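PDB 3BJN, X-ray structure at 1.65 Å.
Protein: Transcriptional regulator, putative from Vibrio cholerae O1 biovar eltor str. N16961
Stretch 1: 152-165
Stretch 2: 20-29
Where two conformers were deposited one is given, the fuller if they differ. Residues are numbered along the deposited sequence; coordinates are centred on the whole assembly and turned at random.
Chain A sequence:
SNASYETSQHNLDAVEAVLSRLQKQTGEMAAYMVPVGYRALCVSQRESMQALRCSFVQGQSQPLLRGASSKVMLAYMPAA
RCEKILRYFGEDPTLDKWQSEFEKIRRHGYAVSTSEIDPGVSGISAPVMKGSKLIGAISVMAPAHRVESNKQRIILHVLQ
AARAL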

# COMPACT_ATOMS: atom_id res chain seq x y z
N GLN A 152 -4.94 -7.84 13.32
CA GLN A 152 -6.17 -8.27 12.66
C GLN A 152 -7.11 -7.07 12.47
O GLN A 152 -7.77 -6.94 11.43
CB GLN A 152 -6.86 -9.38 13.46
CG GLN A 152 -8.27 -9.77 12.96
CD GLN A 152 -8.28 -10.65 11.71
OE1 GLN A 152 -7.36 -10.61 10.88
NE2 GLN A 152 -9.35 -11.43 11.56
N ARG A 153 -7.16 -6.19 13.47
CA ARG A 153 -7.97 -4.97 13.37
C ARG A 153 -7.54 -4.12 12.18
O ARG A 153 -8.37 -3.68 11.40
CB ARG A 153 -7.80 -4.16 14.67
CG ARG A 153 -8.37 -2.75 14.66
CD ARG A 153 -7.92 -2.07 15.93
NE ARG A 153 -8.55 -0.76 16.18
CZ ARG A 153 -8.23 0.02 17.20
NH1 ARG A 153 -8.89 1.17 17.38
NH2 ARG A 153 -7.29 -0.34 18.07
N ILE A 154 -6.25 -3.87 12.05
CA ILE A 154 -5.76 -3.06 10.92
C ILE A 154 -6.02 -3.74 9.59
O ILE A 154 -6.51 -3.11 8.65
CB ILE A 154 -4.29 -2.71 11.12
CG1 ILE A 154 -4.18 -1.80 12.37
CG2 ILE A 154 -3.73 -2.02 9.85
CD1 ILE A 154 -2.72 -1.63 12.88
N ILE A 155 -5.71 -5.04 9.49
CA ILE A 155 -6.00 -5.79 8.24
C ILE A 155 -7.49 -5.64 7.83
O ILE A 155 -7.80 -5.27 6.71
CB ILE A 155 -5.63 -7.27 8.44
CG1 ILE A 155 -4.10 -7.41 8.54
CG2 ILE A 155 -6.25 -8.17 7.31
CD1 ILE A 155 -3.66 -8.79 9.05
N LEU A 156 -8.40 -5.90 8.77
CA LEU A 156 -9.83 -5.83 8.42
C LEU A 156 -10.22 -4.42 7.97
O LEU A 156 -10.93 -4.25 6.96
CB LEU A 156 -10.71 -6.35 9.56
CG LEU A 156 -10.58 -7.87 9.75
CD1 LEU A 156 -11.34 -8.23 11.01
CD2 LEU A 156 -11.09 -8.70 8.54
N HIS A 157 -9.76 -3.38 8.68
CA HIS A 157 -10.14 -2.03 8.31
C HIS A 157 -9.51 -1.57 6.98
O HIS A 157 -10.13 -0.84 6.20
CB HIS A 157 -9.78 -1.04 9.43
CG HIS A 157 -10.71 -1.08 10.61
ND1 HIS A 157 -12.09 -1.05 10.47
CD2 HIS A 157 -10.46 -1.10 11.94
CE1 HIS A 157 -12.64 -1.07 11.69
NE2 HIS A 157 -11.67 -1.06 12.59
N VAL A 158 -8.30 -2.05 6.70
CA VAL A 158 -7.63 -1.73 5.43
C VAL A 158 -8.36 -2.41 4.26
O VAL A 158 -8.64 -1.78 3.24
CB VAL A 158 -6.13 -2.13 5.51
CG1 VAL A 158 -5.47 -2.22 4.11
CG2 VAL A 158 -5.39 -1.13 6.39
N LEU A 159 -8.70 -3.69 4.43
CA LEU A 159 -9.52 -4.37 3.44
C LEU A 159 -10.85 -3.62 3.21
O LEU A 159 -11.29 -3.41 2.08
CB LEU A 159 -9.77 -5.81 3.88
CG LEU A 159 -8.58 -6.76 3.73
CD1 LEU A 159 -8.77 -8.03 4.55
CD2 LEU A 159 -8.35 -7.09 2.22
N GLN A 160 -11.49 -3.22 4.31
CA GLN A 160 -12.76 -2.52 4.29
C GLN A 160 -12.65 -1.20 3.51
O GLN A 160 -13.50 -0.88 2.69
CB GLN A 160 -13.17 -2.26 5.75
CG GLN A 160 -14.46 -1.52 5.91
CD GLN A 160 -14.80 -1.30 7.37
OE1 GLN A 160 -13.92 -1.32 8.25
NE2 GLN A 160 -16.07 -1.05 7.64
N ALA A 161 -11.57 -0.47 3.78
CA ALA A 161 -11.31 0.80 3.10
C ALA A 161 -11.14 0.62 1.59
O ALA A 161 -11.76 1.31 0.81
CB ALA A 161 -10.06 1.48 3.70
N ALA A 162 -10.29 -0.34 1.21
CA ALA A 162 -10.01 -0.61 -0.20
C ALA A 162 -11.27 -1.07 -0.95
O ALA A 162 -11.54 -0.63 -2.08
CB ALA A 162 -8.92 -1.64 -0.30
N ARG A 163 -12.05 -1.94 -0.32
CA ARG A 163 -13.29 -2.44 -0.94
C ARG A 163 -14.32 -1.33 -1.18
O ARG A 163 -15.15 -1.41 -2.10
CB ARG A 163 -13.86 -3.57 -0.10
CG ARG A 163 -15.06 -4.26 -0.71
CD ARG A 163 -15.19 -5.65 -0.18
NE ARG A 163 -16.28 -6.37 -0.84
CZ ARG A 163 -16.62 -7.62 -0.54
NH1 ARG A 163 -15.94 -8.29 0.38
NH2 ARG A 163 -17.62 -8.21 -1.17
N ALA A 164 -14.27 -0.29 -0.36
CA ALA A 164 -15.22 0.81 -0.43
C ALA A 164 -14.92 1.73 -1.60
O ALA A 164 -15.77 2.56 -1.95
CB ALA A 164 -15.21 1.58 0.85
N LEU A 165 -13.75 1.55 -2.22
CA LEU A 165 -13.31 2.34 -3.38
C LEU A 165 -13.31 1.55 -4.69
O LEU A 165 -13.13 2.14 -5.76
CB LEU A 165 -11.90 2.90 -3.13
CG LEU A 165 -11.71 3.95 -2.05
CD1 LEU A 165 -10.20 4.19 -1.79
CD2 LEU A 165 -12.43 5.26 -2.39
OXT LEU A 165 -13.45 0.32 -4.76
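Stretch 2 20-29: SRLQKQTGEM

A helix that begins earlier in the chain runs through Ser20 to Thr26 and packs antiparallel on the helix of stretch 1. The two axes make an angle of 166° and approach to 10.0 Å. The register sets Thr26 beside Ile154 (CA to CA 6.3 Å) and Leu22 beside His157 (CA to CA 6.5 Å). Gly27 leaves the helix with positive phi, a conformation that favours glycine, and Glu28 is extended.

Leu22 packs against His157, Val158 and Ala161. Its CA-to-CB bond points sideways, but chi1 t and chi2 p bring its end nearer to stretch 1. Leu22 CD1 lies 3.6 Å from His157 CB and 4.3 Å from Val158 CG2; Leu22 CD2 lies 3.9 Å from Ala161 CB.

The CA-to-CB bond of Gln25 points toward stretch 1. The backbone at Gln25 sets its CB over the face of the His157 ring, 3.6 Å from the ring centroid, in a CH-pi contact. Chi1 m and chi2 t then set where the amide goes, and Gln25 NE2 gives a weak hydrogen bond to Gln160 OE1 (3.4 Å). Gln160 OE1 also accepts from His157 ND1 at 2.9 Å, which helps hold the imidazole in place. Gln25 OE1 is 3.2 Å from His157 ND1, but the angle is poor and they are not bonded. Water 3 instead links Gln25 OE1 to His157 O.

Thr26 adopts chi1 p, and Thr26 OG1 donates to Leu22 O at 2.9 Å, one turn back. Thr26 CG2 lies 4.2 Å from Ile154 CG1 and 3.9 Å from His157 CD2.

Arg153 is extended, with chi1 to chi3 all t. It reaches the C-terminal end of helix 20-26, where Arg153 NH1 donates to Gln25 O (2.9 Å) and Arg153 NE adds a weak bond to Gln25 O (3.2 Å).

Arg21 is t, t, then p at chi3. Its guanidinium face lies against Gln160 CD, and water 1 accepts from Arg21 NH1 and, weakly, from Gln160 NE2.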

# COMPACT_ATOMS: atom_id res chain seq x y z
N SER A 20 -9.99 9.14 5.98
CA SER A 20 -10.41 9.76 7.24
C SER A 20 -11.01 8.72 8.19
O SER A 20 -10.62 8.60 9.36
CB SER A 20 -11.43 10.84 6.93
OG SER A 20 -11.98 11.38 8.13
N ARG A 21 -11.96 7.94 7.68
CA ARG A 21 -12.58 6.89 8.51
C ARG A 21 -11.54 5.87 8.99
O ARG A 21 -11.56 5.45 10.14
CB ARG A 21 -13.69 6.17 7.72
CG ARG A 21 -14.34 5.09 8.56
CD ARG A 21 -15.58 4.53 7.87
NE ARG A 21 -15.17 3.77 6.70
CZ ARG A 21 -15.87 2.78 6.14
NH1 ARG A 21 -17.03 2.40 6.66
NH2 ARG A 21 -15.40 2.17 5.05
N LEU A 22 -10.66 5.46 8.07
CA LEU A 22 -9.68 4.42 8.37
C LEU A 22 -8.80 4.86 9.54
O LEU A 22 -8.54 4.08 10.46
CB LEU A 22 -8.84 4.17 7.14
CG LEU A 22 -7.73 3.15 7.32
CD1 LEU A 22 -8.19 1.79 7.91
CD2 LEU A 22 -7.15 2.95 5.91
N GLN A 23 -8.34 6.12 9.52
CA GLN A 23 -7.54 6.60 10.66
C GLN A 23 -8.35 6.67 11.95
O GLN A 23 -7.83 6.36 13.03
CB GLN A 23 -6.93 7.97 10.38
CG GLN A 23 -6.23 8.59 11.59
CD GLN A 23 -5.50 9.87 11.19
OE1 GLN A 23 -6.10 10.80 10.65
NE2 GLN A 23 -4.22 9.94 11.47
N LYS A 24 -9.62 7.05 11.86
CA LYS A 24 -10.47 7.10 13.07
C LYS A 24 -10.83 5.70 13.63
O LYS A 24 -11.20 5.61 14.80
CB LYS A 24 -11.73 7.90 12.75
CG LYS A 24 -11.42 9.38 12.56
CD LYS A 24 -12.72 10.08 12.29
CE LYS A 24 -12.50 11.38 11.60
NZ LYS A 24 -13.84 12.04 11.49
N GLN A 25 -10.71 4.65 12.79
CA GLN A 25 -10.98 3.26 13.18
C GLN A 25 -9.75 2.59 13.78
O GLN A 25 -9.86 1.71 14.65
CB GLN A 25 -11.40 2.46 11.96
CG GLN A 25 -12.84 2.75 11.48
CD GLN A 25 -13.13 2.05 10.19
OE1 GLN A 25 -12.27 1.93 9.32
NE2 GLN A 25 -14.36 1.57 10.05
N THR A 26 -8.57 2.98 13.29
CA THR A 26 -7.33 2.32 13.71
C THR A 26 -6.43 3.14 14.61
O THR A 26 -5.51 2.58 15.26
CB THR A 26 -6.46 1.94 12.46
OG1 THR A 26 -6.14 3.14 11.74
CG2 THR A 26 -7.19 0.97 11.54
N GLY A 27 -6.61 4.46 14.59
CA GLY A 27 -5.68 5.35 15.31
C GLY A 27 -4.31 5.37 14.66
O GLY A 27 -3.29 5.54 15.34
N GLU A 28 -4.28 5.17 13.35
CA GLU A 28 -3.00 5.18 12.60
C GLU A 28 -3.07 6.03 11.34
O GLU A 28 -4.16 6.31 10.80
CB GLU A 28 -2.65 3.74 12.17
CG GLU A 28 -2.54 2.73 13.33
CD GLU A 28 -1.40 3.00 14.34
OE1 GLU A 28 -0.50 3.84 14.09
OE2 GLU A 28 -1.42 2.37 15.43
N MSE A 29 -1.89 6.41 10.86
CA MSE A 29 -1.69 7.05 9.56
C MSE A 29 -2.18 6.12 8.47
O MSE A 29 -1.98 4.90 8.56
CB MSE A 29 -0.20 7.22 9.28
CG MSE A 29 0.56 8.10 10.17
SE MSE A 29 2.20 8.48 9.16
CE MSE A 29 1.46 9.77 8.05
O HOH W 1 -19.05 -0.03 6.50
O HOH W 2 -11.37 -1.07 15.34
O HOH W 3 -12.02 1.34 6.71